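YjeF-related protein (PDB 2R3B) probably catalyses the ADP-dependent dehydration of the S-form of hydrated NADH and NADPH, thereby repairing these damaged nicotinamide cofactors. Local coordinates at residues 46-51 against 76-81; 112-117 against 141-146; 67-72 against 284-289; 29-34 against 252-257; 150-155 against 173-178. All blocks are in the same frame, centred on the assembly; numbering follows the deposited sequence.

Contact 1 of 5, residues 46-51 against 76-81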
# COMPACT_ATOMS: atom_id res chain seq x y z
N ARG B 46 -3.93 26.03 1.43
CA ARG B 46 -4.65 25.09 0.56
C ARG B 46 -3.84 24.96 -0.71
O ARG B 46 -3.61 25.95 -1.41
CB ARG B 46 -6.05 25.59 0.21
CG ARG B 46 -7.08 25.59 1.35
CD ARG B 46 -8.42 26.24 0.90
NE ARG B 46 -9.03 25.53 -0.22
CZ ARG B 46 -9.96 24.56 -0.16
NH1 ARG B 46 -10.45 24.16 1.02
NH2 ARG B 46 -10.41 24.00 -1.30
N VAL B 47 -3.41 23.75 -1.00
CA VAL B 47 -2.58 23.54 -2.19
C VAL B 47 -3.37 22.74 -3.19
O VAL B 47 -4.10 21.81 -2.83
CB VAL B 47 -1.25 22.79 -1.87
CG1 VAL B 47 -0.46 22.55 -3.13
CG2 VAL B 47 -0.46 23.57 -0.83
N VAL B 48 -3.24 23.10 -4.46
CA VAL B 48 -3.80 22.30 -5.50
C VAL B 48 -2.67 21.82 -6.43
O VAL B 48 -1.91 22.65 -6.93
CB VAL B 48 -4.89 23.07 -6.32
CG1 VAL B 48 -5.39 22.19 -7.49
CG2 VAL B 48 -6.07 23.46 -5.43
N LEU B 49 -2.57 20.51 -6.61
CA LEU B 49 -1.54 19.89 -7.45
C LEU B 49 -2.22 19.38 -8.71
O LEU B 49 -3.21 18.64 -8.63
CB LEU B 49 -0.89 18.74 -6.70
CG LEU B 49 -0.36 19.00 -5.28
CD1 LEU B 49 0.23 17.70 -4.70
CD2 LEU B 49 0.67 20.13 -5.29
N ILE B 50 -1.71 19.73 -9.88
CA ILE B 50 -2.35 19.40 -11.13
C ILE B 50 -1.40 18.66 -12.07
O ILE B 50 -0.35 19.18 -12.39
CB ILE B 50 -2.84 20.69 -11.84
CG1 ILE B 50 -3.64 21.54 -10.86
CG2 ILE B 50 -3.62 20.33 -13.12
CD1 ILE B 50 -4.13 22.89 -11.41
N GLY B 51 -1.75 17.43 -12.45
CA GLY B 51 -0.90 16.63 -13.34
C GLY B 51 -1.33 15.20 -13.33
O GLY B 51 -2.43 14.87 -12.86
N THR B 76 -5.32 19.21 -2.49
CA THR B 76 -6.26 18.67 -3.49
C THR B 76 -5.49 18.36 -4.75
O THR B 76 -4.62 19.16 -5.16
CB THR B 76 -7.39 19.66 -3.80
OG1 THR B 76 -7.99 20.06 -2.58
CG2 THR B 76 -8.46 19.03 -4.70
N VAL B 77 -5.81 17.24 -5.39
CA VAL B 77 -5.13 16.83 -6.60
C VAL B 77 -6.12 16.78 -7.75
O VAL B 77 -7.12 16.06 -7.68
CB VAL B 77 -4.42 15.47 -6.44
CG1 VAL B 77 -3.52 15.16 -7.66
CG2 VAL B 77 -3.54 15.47 -5.14
N ILE B 78 -5.83 17.54 -8.80
CA ILE B 78 -6.55 17.43 -10.08
C ILE B 78 -5.72 16.55 -11.01
O ILE B 78 -4.61 16.92 -11.39
CB ILE B 78 -6.78 18.80 -10.75
CG1 ILE B 78 -7.57 19.75 -9.85
CG2 ILE B 78 -7.45 18.64 -12.16
CD1 ILE B 78 -7.50 21.22 -10.35
N THR B 79 -6.21 15.37 -11.28
CA THR B 79 -5.47 14.34 -11.98
C THR B 79 -6.46 13.42 -12.66
O THR B 79 -7.63 13.42 -12.34
CB THR B 79 -4.56 13.53 -11.03
OG1 THR B 79 -3.76 12.64 -11.82
CG2 THR B 79 -5.35 12.69 -10.02
N ASP B 80 -6.02 12.65 -13.64
CA ASP B 80 -6.96 11.72 -14.27
C ASP B 80 -7.60 10.80 -13.22
O ASP B 80 -6.94 10.28 -12.32
CB ASP B 80 -6.29 10.89 -15.35
CG ASP B 80 -7.27 10.28 -16.30
OD1 ASP B 80 -7.90 9.26 -15.95
OD2 ASP B 80 -7.38 10.80 -17.44
N VAL B 81 -8.90 10.60 -13.36
CA VAL B 81 -9.65 9.73 -12.44
C VAL B 81 -9.04 8.33 -12.30
O VAL B 81 -9.13 7.69 -11.24
CB VAL B 81 -11.13 9.67 -12.84
CG1 VAL B 81 -11.26 9.01 -14.22
CG2 VAL B 81 -11.91 8.99 -11.74
O HOH W 1 -6.80 22.45 -1.94

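Contact 2 of 5, residues 112-117 against 141-146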
# COMPACT_ATOMS: atom_id res chain seq x y z
N ALA B 112 -7.44 27.97 -3.98
CA ALA B 112 -6.07 27.57 -3.65
C ALA B 112 -5.21 28.75 -3.21
O ALA B 112 -5.35 29.86 -3.76
CB ALA B 112 -5.43 26.90 -4.82
N ASP B 113 -4.29 28.50 -2.27
CA ASP B 113 -3.23 29.45 -1.98
C ASP B 113 -2.02 29.24 -2.90
O ASP B 113 -1.33 30.18 -3.22
CB ASP B 113 -2.81 29.32 -0.51
CG ASP B 113 -3.91 29.67 0.43
OD1 ASP B 113 -4.41 30.80 0.33
OD2 ASP B 113 -4.33 28.84 1.28
N VAL B 114 -1.79 27.99 -3.29
CA VAL B 114 -0.64 27.53 -4.11
C VAL B 114 -1.17 26.52 -5.11
O VAL B 114 -1.94 25.62 -4.75
CB VAL B 114 0.44 26.84 -3.22
CG1 VAL B 114 1.70 26.45 -4.08
CG2 VAL B 114 0.81 27.77 -2.04
N ILE B 115 -0.79 26.71 -6.37
CA ILE B 115 -1.08 25.80 -7.46
C ILE B 115 0.23 25.29 -8.04
O ILE B 115 1.08 26.09 -8.43
CB ILE B 115 -1.81 26.56 -8.59
CG1 ILE B 115 -3.10 27.22 -8.06
CG2 ILE B 115 -2.05 25.64 -9.81
CD1 ILE B 115 -3.58 28.30 -9.00
N LEU B 116 0.37 23.97 -8.12
CA LEU B 116 1.44 23.32 -8.85
C LEU B 116 0.82 22.64 -10.05
O LEU B 116 -0.14 21.85 -9.92
CB LEU B 116 2.13 22.26 -7.97
CG LEU B 116 3.06 21.28 -8.69
CD1 LEU B 116 4.28 22.03 -9.30
CD2 LEU B 116 3.53 20.15 -7.79
N ILE B 117 1.34 22.97 -11.23
CA ILE B 117 0.91 22.32 -12.45
C ILE B 117 2.10 21.74 -13.21
O ILE B 117 3.13 22.42 -13.42
CB ILE B 117 0.06 23.26 -13.35
CG1 ILE B 117 -0.51 22.47 -14.56
CG2 ILE B 117 0.87 24.52 -13.74
CD1 ILE B 117 -1.71 23.16 -15.23
N GLN B 141 -2.69 36.91 -5.91
CA GLN B 141 -2.14 36.47 -4.63
C GLN B 141 -1.72 34.99 -4.55
O GLN B 141 -1.14 34.57 -3.55
CB GLN B 141 -3.11 36.77 -3.49
CG GLN B 141 -4.28 35.79 -3.33
CD GLN B 141 -5.34 35.91 -4.39
OE1 GLN B 141 -5.34 36.86 -5.18
NE2 GLN B 141 -6.25 34.93 -4.44
N GLN B 142 -2.04 34.22 -5.57
CA GLN B 142 -1.76 32.79 -5.57
C GLN B 142 -0.35 32.52 -6.12
O GLN B 142 0.03 33.04 -7.17
CB GLN B 142 -2.75 32.07 -6.48
CG GLN B 142 -4.17 32.05 -6.00
CD GLN B 142 -5.07 31.37 -6.98
OE1 GLN B 142 -5.01 31.65 -8.20
NE2 GLN B 142 -5.93 30.47 -6.47
N TRP B 143 0.39 31.64 -5.46
CA TRP B 143 1.62 31.11 -6.03
C TRP B 143 1.25 30.10 -7.10
O TRP B 143 0.36 29.28 -6.90
CB TRP B 143 2.44 30.44 -4.94
CG TRP B 143 3.04 31.38 -3.95
CD1 TRP B 143 2.59 31.66 -2.71
CD2 TRP B 143 4.23 32.12 -4.13
NE1 TRP B 143 3.42 32.56 -2.10
CE2 TRP B 143 4.46 32.84 -2.95
CE3 TRP B 143 5.17 32.21 -5.16
CZ2 TRP B 143 5.56 33.66 -2.77
CZ3 TRP B 143 6.26 33.03 -4.99
CH2 TRP B 143 6.45 33.74 -3.81
N LEU B 144 1.96 30.14 -8.22
CA LEU B 144 1.74 29.23 -9.32
C LEU B 144 3.09 28.64 -9.71
O LEU B 144 3.96 29.37 -10.21
CB LEU B 144 1.13 29.96 -10.52
CG LEU B 144 0.97 29.19 -11.83
CD1 LEU B 144 0.16 27.90 -11.62
CD2 LEU B 144 0.32 30.03 -12.93
N ILE B 145 3.27 27.33 -9.52
CA ILE B 145 4.52 26.64 -9.86
C ILE B 145 4.27 25.87 -11.15
O ILE B 145 3.34 25.07 -11.23
CB ILE B 145 4.94 25.68 -8.76
CG1 ILE B 145 4.99 26.41 -7.41
CG2 ILE B 145 6.29 24.99 -9.14
CD1 ILE B 145 4.84 25.45 -6.23
N ILE B 146 5.08 26.15 -12.16
CA ILE B 146 4.94 25.55 -13.50
C ILE B 146 6.16 24.66 -13.68
O ILE B 146 7.28 25.14 -13.71
CB ILE B 146 4.87 26.63 -14.58
CG1 ILE B 146 3.68 27.56 -14.31
CG2 ILE B 146 4.76 26.00 -16.00
CD1 ILE B 146 3.55 28.74 -15.30
O HOH W 2 -6.04 32.52 -2.73
O HOH W 3 -0.88 32.46 -1.72

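Contact 3 of 5, residues 67-72 against 284-289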
# COMPACT_ATOMS: atom_id res chain seq x y z
N CYS B 67 4.02 16.95 -0.76
CA CYS B 67 3.25 18.10 -0.26
C CYS B 67 2.62 17.86 1.12
O CYS B 67 2.78 18.68 2.04
CB CYS B 67 2.19 18.48 -1.30
SG CYS B 67 1.29 20.00 -0.97
N ILE B 68 1.96 16.72 1.27
CA ILE B 68 1.36 16.34 2.55
C ILE B 68 2.41 16.25 3.62
O ILE B 68 2.28 16.86 4.68
CB ILE B 68 0.65 14.99 2.43
CG1 ILE B 68 -0.55 15.14 1.47
CG2 ILE B 68 0.20 14.48 3.81
CD1 ILE B 68 -1.07 13.83 1.04
N ASN B 69 3.48 15.51 3.34
CA ASN B 69 4.53 15.34 4.33
C ASN B 69 5.32 16.62 4.67
O ASN B 69 5.94 16.70 5.72
CB ASN B 69 5.51 14.27 3.85
CG ASN B 69 5.09 12.89 4.23
OD1 ASN B 69 5.26 12.51 5.40
ND2 ASN B 69 4.56 12.12 3.27
N SER B 70 5.29 17.62 3.79
CA SER B 70 5.96 18.90 4.03
C SER B 70 5.17 19.79 5.01
O SER B 70 5.72 20.77 5.54
CB SER B 70 6.14 19.66 2.71
OG SER B 70 4.93 20.27 2.35
N GLY B 71 3.92 19.45 5.26
CA GLY B 71 3.08 20.19 6.18
C GLY B 71 1.96 21.02 5.60
O GLY B 71 1.30 21.75 6.34
N ALA B 72 1.71 20.96 4.30
CA ALA B 72 0.57 21.68 3.74
C ALA B 72 -0.70 21.36 4.49
O ALA B 72 -0.99 20.19 4.85
CB ALA B 72 0.42 21.37 2.18
N ALA B 284 10.69 11.32 4.93
CA ALA B 284 11.63 11.91 5.90
C ALA B 284 11.35 13.35 6.27
O ALA B 284 11.92 13.88 7.24
CB ALA B 284 13.04 11.79 5.39
N LEU B 285 10.45 14.02 5.53
CA LEU B 285 10.21 15.44 5.78
C LEU B 285 9.83 15.80 7.21
O LEU B 285 10.41 16.74 7.77
CB LEU B 285 9.20 16.02 4.80
CG LEU B 285 9.76 16.17 3.39
CD1 LEU B 285 8.58 16.36 2.41
CD2 LEU B 285 10.85 17.30 3.26
N PRO B 286 8.84 15.11 7.79
CA PRO B 286 8.44 15.52 9.15
C PRO B 286 9.56 15.51 10.21
O PRO B 286 9.63 16.43 11.02
CB PRO B 286 7.31 14.56 9.49
CG PRO B 286 6.75 14.15 8.11
CD PRO B 286 7.97 14.05 7.25
N THR B 287 10.42 14.50 10.18
CA THR B 287 11.55 14.43 11.14
C THR B 287 12.62 15.46 10.87
O THR B 287 13.13 16.11 11.78
CB THR B 287 12.12 13.03 11.26
OG1 THR B 287 12.51 12.56 9.97
CG2 THR B 287 11.08 12.11 11.82
N TYR B 288 12.96 15.66 9.60
CA TYR B 288 13.93 16.69 9.27
C TYR B 288 13.45 18.10 9.58
O TYR B 288 14.21 18.91 10.11
CB TYR B 288 14.32 16.62 7.79
CG TYR B 288 15.45 15.66 7.50
CD1 TYR B 288 15.22 14.30 7.48
CD2 TYR B 288 16.75 16.13 7.30
CE1 TYR B 288 16.25 13.40 7.20
CE2 TYR B 288 17.79 15.24 7.04
CZ TYR B 288 17.53 13.88 6.99
OH TYR B 288 18.54 12.95 6.72
N MSE B 289 12.19 18.41 9.25
CA MSE B 289 11.68 19.75 9.48
C MSE B 289 11.61 20.08 10.97
O MSE B 289 11.87 21.21 11.36
CB MSE B 289 10.34 19.95 8.81
CG MSE B 289 10.46 19.91 7.29
SE MSE B 289 8.79 20.10 6.37
CE MSE B 289 8.44 21.86 6.84

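Contact 4 of 5, residues 29-34 against 252-257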
# COMPACT_ATOMS: atom_id res chain seq x y z
N GLU B 29 16.77 27.10 8.99
CA GLU B 29 16.47 27.77 10.24
C GLU B 29 15.67 29.04 10.06
O GLU B 29 14.78 29.34 10.85
CB GLU B 29 17.81 28.06 10.99
CG GLU B 29 18.46 26.77 11.41
CD GLU B 29 19.87 26.94 11.93
OE1 GLU B 29 20.43 28.08 11.82
OE2 GLU B 29 20.41 25.93 12.43
N GLU B 30 15.94 29.74 8.97
CA GLU B 30 15.28 30.96 8.62
C GLU B 30 13.85 30.69 8.22
O GLU B 30 12.94 31.36 8.70
CB GLU B 30 16.01 31.64 7.47
CG GLU B 30 15.39 32.96 7.02
CD GLU B 30 16.11 33.66 5.87
OE1 GLU B 30 17.33 33.46 5.66
OE2 GLU B 30 15.42 34.43 5.17
N VAL B 31 13.65 29.72 7.34
CA VAL B 31 12.34 29.48 6.69
C VAL B 31 11.37 28.67 7.56
O VAL B 31 10.18 29.01 7.65
CB VAL B 31 12.57 28.76 5.32
CG1 VAL B 31 11.24 28.29 4.70
CG2 VAL B 31 13.30 29.69 4.36
N ILE B 32 11.86 27.59 8.18
CA ILE B 32 10.98 26.67 8.88
C ILE B 32 10.76 27.21 10.27
O ILE B 32 11.64 27.17 11.09
CB ILE B 32 11.55 25.25 8.97
CG1 ILE B 32 11.83 24.72 7.54
CG2 ILE B 32 10.59 24.33 9.78
CD1 ILE B 32 12.57 23.39 7.53
N THR B 33 9.57 27.75 10.49
CA THR B 33 9.22 28.39 11.74
C THR B 33 8.43 27.44 12.64
O THR B 33 7.78 26.50 12.17
CB THR B 33 8.45 29.70 11.47
OG1 THR B 33 7.38 29.46 10.57
CG2 THR B 33 9.39 30.77 10.84
N GLN B 34 8.51 27.66 13.94
CA GLN B 34 7.64 26.96 14.88
C GLN B 34 6.21 27.40 14.66
O GLN B 34 5.95 28.58 14.57
CB GLN B 34 8.03 27.29 16.32
CG GLN B 34 9.13 26.43 16.87
CD GLN B 34 9.31 26.64 18.38
OE1 GLN B 34 10.09 25.93 19.02
NE2 GLN B 34 8.60 27.63 18.96
N ILE B 252 11.30 34.50 -1.75
CA ILE B 252 11.99 33.46 -2.49
C ILE B 252 12.90 32.62 -1.59
O ILE B 252 13.24 31.49 -1.93
CB ILE B 252 12.67 34.00 -3.77
CG1 ILE B 252 11.68 34.90 -4.55
CG2 ILE B 252 13.19 32.85 -4.68
CD1 ILE B 252 10.24 34.30 -4.78
N GLU B 253 13.22 33.12 -0.38
CA GLU B 253 13.99 32.31 0.56
C GLU B 253 13.26 31.00 0.88
O GLU B 253 13.88 29.96 1.12
CB GLU B 253 14.21 33.06 1.86
CG GLU B 253 15.37 34.09 1.80
CD GLU B 253 15.03 35.43 1.12
OE1 GLU B 253 13.85 35.71 0.79
OE2 GLU B 253 15.99 36.21 0.93
N THR B 254 11.93 31.06 0.89
CA THR B 254 11.11 29.88 1.17
C THR B 254 11.33 28.82 0.12
O THR B 254 11.43 27.66 0.44
CB THR B 254 9.63 30.28 1.31
OG1 THR B 254 9.49 31.05 2.52
CG2 THR B 254 8.72 29.05 1.38
N ILE B 255 11.42 29.22 -1.14
CA ILE B 255 11.66 28.32 -2.25
C ILE B 255 13.07 27.73 -2.12
O ILE B 255 13.26 26.55 -2.30
CB ILE B 255 11.46 29.04 -3.62
CG1 ILE B 255 10.04 29.59 -3.76
CG2 ILE B 255 11.75 28.07 -4.80
CD1 ILE B 255 9.82 30.48 -4.95
N ALA B 256 14.06 28.57 -1.81
CA ALA B 256 15.40 28.09 -1.57
C ALA B 256 15.48 27.06 -0.44
O ALA B 256 16.24 26.10 -0.51
CB ALA B 256 16.34 29.29 -1.28
N GLY B 257 14.71 27.26 0.62
CA GLY B 257 14.65 26.31 1.73
C GLY B 257 14.15 24.93 1.31
O GLY B 257 14.69 23.90 1.74

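Contact 5 of 5, residues 150-155 against 173-178. With EDO (1,2-ethanediol), chain N.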
# COMPACT_ATOMS: atom_id res chain seq x y z
N ALA B 150 4.48 21.24 -18.30
CA ALA B 150 3.73 22.47 -18.28
C ALA B 150 4.66 23.63 -18.73
O ALA B 150 4.21 24.59 -19.33
CB ALA B 150 3.10 22.74 -16.90
N ILE B 151 5.96 23.50 -18.48
CA ILE B 151 6.92 24.52 -18.96
C ILE B 151 7.00 24.45 -20.49
O ILE B 151 6.95 25.48 -21.18
CB ILE B 151 8.32 24.31 -18.37
CG1 ILE B 151 8.28 24.35 -16.84
CG2 ILE B 151 9.30 25.43 -18.88
CD1 ILE B 151 9.59 23.99 -16.16
N THR B 152 7.12 23.24 -21.01
CA THR B 152 7.15 23.02 -22.45
C THR B 152 5.89 23.54 -23.12
O THR B 152 5.97 24.23 -24.15
CB THR B 152 7.34 21.55 -22.77
OG1 THR B 152 8.58 21.11 -22.23
CG2 THR B 152 7.34 21.29 -24.29
N LEU B 153 4.72 23.22 -22.58
CA LEU B 153 3.46 23.74 -23.13
C LEU B 153 3.37 25.26 -23.02
O LEU B 153 2.82 25.94 -23.91
CB LEU B 153 2.26 23.12 -22.41
CG LEU B 153 2.04 21.62 -22.65
CD1 LEU B 153 0.82 21.12 -21.86
CD2 LEU B 153 1.94 21.26 -24.15
N PHE B 154 3.86 25.80 -21.91
CA PHE B 154 3.86 27.24 -21.69
C PHE B 154 4.67 27.93 -22.78
O PHE B 154 4.24 28.93 -23.34
CB PHE B 154 4.39 27.63 -20.31
CG PHE B 154 4.43 29.11 -20.10
CD1 PHE B 154 5.57 29.85 -20.45
CD2 PHE B 154 3.33 29.79 -19.59
CE1 PHE B 154 5.60 31.24 -20.31
CE2 PHE B 154 3.37 31.19 -19.44
CZ PHE B 154 4.49 31.91 -19.79
N SER B 155 5.83 27.37 -23.08
CA SER B 155 6.75 27.96 -24.05
C SER B 155 6.22 27.81 -25.48
O SER B 155 6.36 28.73 -26.29
CB SER B 155 8.13 27.35 -23.91
OG SER B 155 8.21 26.08 -24.52
N GLN B 173 17.67 21.83 -17.53
CA GLN B 173 18.39 22.64 -18.54
C GLN B 173 17.75 22.70 -19.94
O GLN B 173 17.74 23.77 -20.57
CB GLN B 173 19.89 22.24 -18.57
CG GLN B 173 20.62 22.72 -17.28
CD GLN B 173 21.93 21.96 -16.92
OE1 GLN B 173 21.92 20.76 -16.57
NE2 GLN B 173 23.04 22.69 -16.93
N MSE B 174 17.17 21.61 -20.41
CA MSE B 174 16.54 21.61 -21.73
C MSE B 174 15.18 22.32 -21.71
O MSE B 174 14.81 23.00 -22.67
CB MSE B 174 16.45 20.19 -22.29
CG MSE B 174 17.81 19.58 -22.61
SE MSE B 174 18.85 20.60 -23.94
CE MSE B 174 17.87 20.15 -25.53
N GLU B 175 14.45 22.21 -20.60
CA GLU B 175 13.21 22.96 -20.45
C GLU B 175 13.54 24.44 -20.42
O GLU B 175 12.81 25.25 -21.01
CB GLU B 175 12.44 22.51 -19.19
CG GLU B 175 11.69 21.19 -19.36
CD GLU B 175 11.44 20.40 -18.06
OE1 GLU B 175 11.93 20.78 -16.98
OE2 GLU B 175 10.74 19.36 -18.14
N TRP B 176 14.63 24.81 -19.74
CA TRP B 176 15.04 26.22 -19.68
C TRP B 176 15.47 26.76 -21.06
O TRP B 176 15.20 27.92 -21.39
CB TRP B 176 16.20 26.37 -18.71
CG TRP B 176 16.70 27.75 -18.47
CD1 TRP B 176 18.00 28.12 -18.45
CD2 TRP B 176 15.94 28.95 -18.19
NE1 TRP B 176 18.12 29.43 -18.14
CE2 TRP B 176 16.88 29.98 -18.00
CE3 TRP B 176 14.57 29.25 -18.05
CZ2 TRP B 176 16.51 31.27 -17.69
CZ3 TRP B 176 14.21 30.54 -17.78
CH2 TRP B 176 15.17 31.55 -17.60
N GLN B 177 16.14 25.92 -21.84
CA GLN B 177 16.50 26.28 -23.22
C GLN B 177 15.26 26.65 -23.98
O GLN B 177 15.21 27.65 -24.69
CB GLN B 177 17.20 25.12 -23.90
CG GLN B 177 17.55 25.37 -25.35
CD GLN B 177 18.38 24.25 -25.93
OE1 GLN B 177 19.48 23.96 -25.47
NE2 GLN B 177 17.83 23.59 -26.95
N ARG B 178 14.23 25.84 -23.79
CA ARG B 178 12.96 26.05 -24.46
C ARG B 178 12.27 27.32 -23.99
O ARG B 178 11.78 28.08 -24.79
CB ARG B 178 12.06 24.82 -24.29
CG ARG B 178 11.12 24.63 -25.44
CD ARG B 178 10.26 23.38 -25.30
NE ARG B 178 11.00 22.15 -25.63
CZ ARG B 178 11.44 21.26 -24.74
NH1 ARG B 178 11.22 21.42 -23.43
NH2 ARG B 178 12.09 20.18 -25.17
C1 EDO N . 8.69 26.50 -27.88
O1 EDO N . 9.54 25.36 -27.79
C2 EDO N . 9.42 27.77 -27.46
O2 EDO N . 10.78 27.54 -27.10
O HOH W 4 9.17 19.11 -20.96

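Contact 1 of 5, residues 46-51 against 76-81
Ile78 lies on the same sheet face as Val48 and Ile50, and its side chain runs along both. CB sits 4.2 Å from CG1 of Ile50. CG1 of Ile78 then turns toward the earlier residues of strand 46-50 and passes 4.0 Å from CG1 of Val48. Its chi1 of -58° puts CG1 beside its own backbone N, on the Val48 side. At the tip, CD1 of Ile78 touches CG1 of Val48 at 3.7 Å and CG1 of Ile50 at 3.9 Å. The Val48 and Ile78 chains meet at a slant, while Ile50 and Ile78 point the same way. Ile78 also packs on Leu105 and Val108 of helix 102-111.

The backbones form a parallel ladder, with Val48, Leu49 and Ile50 paired to Thr76, Val77 and Ile78. Thr76 N donates to Val47 O, and Thr76 O accepts from Leu49 N at 2.9 Å. Leu49 O takes Ile78 N at 2.8 Å. Gly51 N closes the ladder on Ile78 O. At the start, a water joins Val47 O and Thr76 OG1. At the other end, Thr79 OG1 is 2.8 Å from Gly51 O, but Gly52 O competes for the same proton. Asp80 forms a salt bridge with Arg54.

Leu49 and Val77 occupy the other face, under helix 57-70, which completes the beta-alpha-beta unit. Polar backbone groups therefore pair within the sheet, and both faces are mainly hydrocarbon. The Thr76 hydroxyl, on the Val48 face, is met by the water. Thr79 and Asp80 follow the strand, and Gly51 is close to the predicted substrate site at Ala59.

Contact 2 of 5, residues 112-117 against 141-146
Ala112 O is gripped by two donors. Gln142 NE2 reaches it at 2.8 Å. A water donates to Ala112 O from 2.9 Å and accepts from Gln141 NE2, which also bonds to Gln139 OE1. The carbonyl lies nearly in the amide plane of Gln142, but the amide nitrogen is tilted 27° from the carbonyl plane. The Gln142 chain is extended beyond CG (chi2 178°), which carries the amide across to 112-117. NE2 also bonds to Val109 O and OE1 to Gln139 N, so the amide is held from both ends.

Asp113 O takes Trp143 N and a second water. Beyond it the parallel ladder is regular: Ile115 N to Trp143 O, Ile145 N to Ile115 O at 2.7 Å, and Ile117 N to Ile145 O.

Side chains cover both faces. CD1 of Leu144 slants across CG2 of Ile115 at 3.6 Å. On the reverse face CD1 of Leu116 rests against CG2 of Ile145, also at 3.6 Å, and CD1 of Ile145 reaches CG1 of Val114.

Ile115 and Leu144 face helix 125-137, the crossover helix of this beta-alpha-beta unit. Leu116 and Ile145 face helix 233-247. Strands 46-50 and 167-170 flank the pair within the sheet.

Contact 3 of 5, residues 67-72 against 284-289
Asn69 is the first residue of 67-72 to meet 284-289, in the last turn of helix 57-70. Its backbone O lies 3.5 Å from CB of Leu285. Its CB faces CD1 of the same leucine at 4.0 Å. The amide slants across the ring of Pro286, with OD1 of Asn69 3.5 Å from CG of the proline. ND2 bonds back to Glu65 O, which holds the amide rotation.

Pro286 belongs to a kink in helix 278-292, where the nitrogens of 286 and 287 make no bond to the preceding turn. The turn that carries Asn69 and Ser70 ends in a Schellman motif at Gly71, whose phi is positive, so the chain can turn into strand 74-78.

Within that turn Ser70 comes next. CD1 of Leu285 reaches its backbone N at 3.8 Å and its CB at 4.1 Å. The Ser70 hydroxyl turns away: chi1 of 79° folds OG back over its own helix, where it donates to Cys67 O at 2.7 Å. Ser70 O meets the tip of Met289, a selenomethionine bent at chi3 (67°). The methyl CE lies 3.2 Å from Ser70 O. Gln247 NE2 supplies the hydrogen bond that satisfies this carbonyl.

Past Gly71, Ala72 packs on Val47 of strand 46-50. A second subunit covers this region as well: its Leu277 packs on Ile68 and Asn69, and its Tyr274 on Met289.

Contact 4 of 5, residues 29-34 against 252-257
Val31 is the residue of helix 25-31 that presses most deeply against helix 252-269. Its chi1 of 171° sends CG1 opposite the backbone N and CG2 opposite the carbonyl carbon. Both methyls then face the second helix. Each lies 3.9 Å from CA of Thr254, so the valine fork straddles that backbone atom. CG2 of Val31 also reaches Glu253 O at 3.3 Å. That carbonyl is already used inside its helix, where it accepts Gly257 N at 2.9 Å. Gly257 presents only its backbone to the valine, with CA 4.5 Å from CG2.

The Thr254 side chain crosses Val31 at about a right angle. Its OG1 lies 3.9 Å from CG1 of Val31 and bonds to Lys249 O.

The two glutamates have different shapes. Glu30 is fully extended beyond CG and lays OE2 3.4 Å from CG of Glu253. Glu253 instead bends at chi2 (79°), which turns its carboxylate away from 29-34. The carboxylate planes stand 35° apart, with OE2 of Glu30 4.6 Å from OE2 of Glu253. OE1 of Glu30 forms a salt bridge with Arg21, and OE1 of Glu253 bonds to Thr251 OG1.

The contact thus joins an N-terminal helix to a late one by methyl packing on backbone. At its exposed edge two like charges come near each other. The Arg21 salt bridge probably offsets the Glu30 charge, while Glu253 is held by a neutral hydroxyl and turned away.

Contact 5 of 5, residues 150-155 against 173-178
Arg178 and Thr152 meet across helices 149-156 and 173-180. Their segments 150-155 and 173-178 run nearly parallel, with axes 9.3 Å apart. In the packing, carbon atoms meet both carbon and oxygen. CG2 of Thr152 lies over one face of the guanidinium and 3.7 Å from CD of Arg178. A bend at chi3 (-77°) in Arg178 folds the group back along its own helix. Deeper in, Ile151 crosses Glu175 at about a right angle, with CD1 of Ile151 4.1 Å from OE1 of Glu175.

The two segments share no direct hydrogen bond. OG1 of Thr152 is 2.9 Å from NH1 of Arg178, but the angle is too poor for one. A water donates to Glu175 OE2 at 3.2 Å; its link to Thr152 OG1 is too short to be certain.

The bound 1,2-ethanediol, probably from crystallisation, donates O2 to Arg178 O at 2.6 Å and touches Ser155.

Glu175 OE1 accepts from the backbone N of His172, a predicted substrate-binding residue. As far as direct contacts go, the segments therefore meet by packing alone, and the hydrogen bond of Glu175 is to His172 N, at the predicted site.

Contacts 1 and 2 form the buried sheet core. Their strands 46-50 and 114-117 are neighbours, so the two ladders make one continuous sheet. Contact 3 shares helix 57-70 with the unit of contact 1, and Cys67 packs on Val47. It is buried too, but relies on side chains against helix backbone. Contacts 3 and 4 touch through Met289 and Ile32, and both reach a second subunit. Contact 4 is largely buried but has glutamates at its edge. Contact 5 lies about 29 Å from contact 3, centre to centre, on the opposite side of the chain. It is only partly buried, brings polar and charged side chains together, and adjoins contact 2 through Ile146 and Ile151.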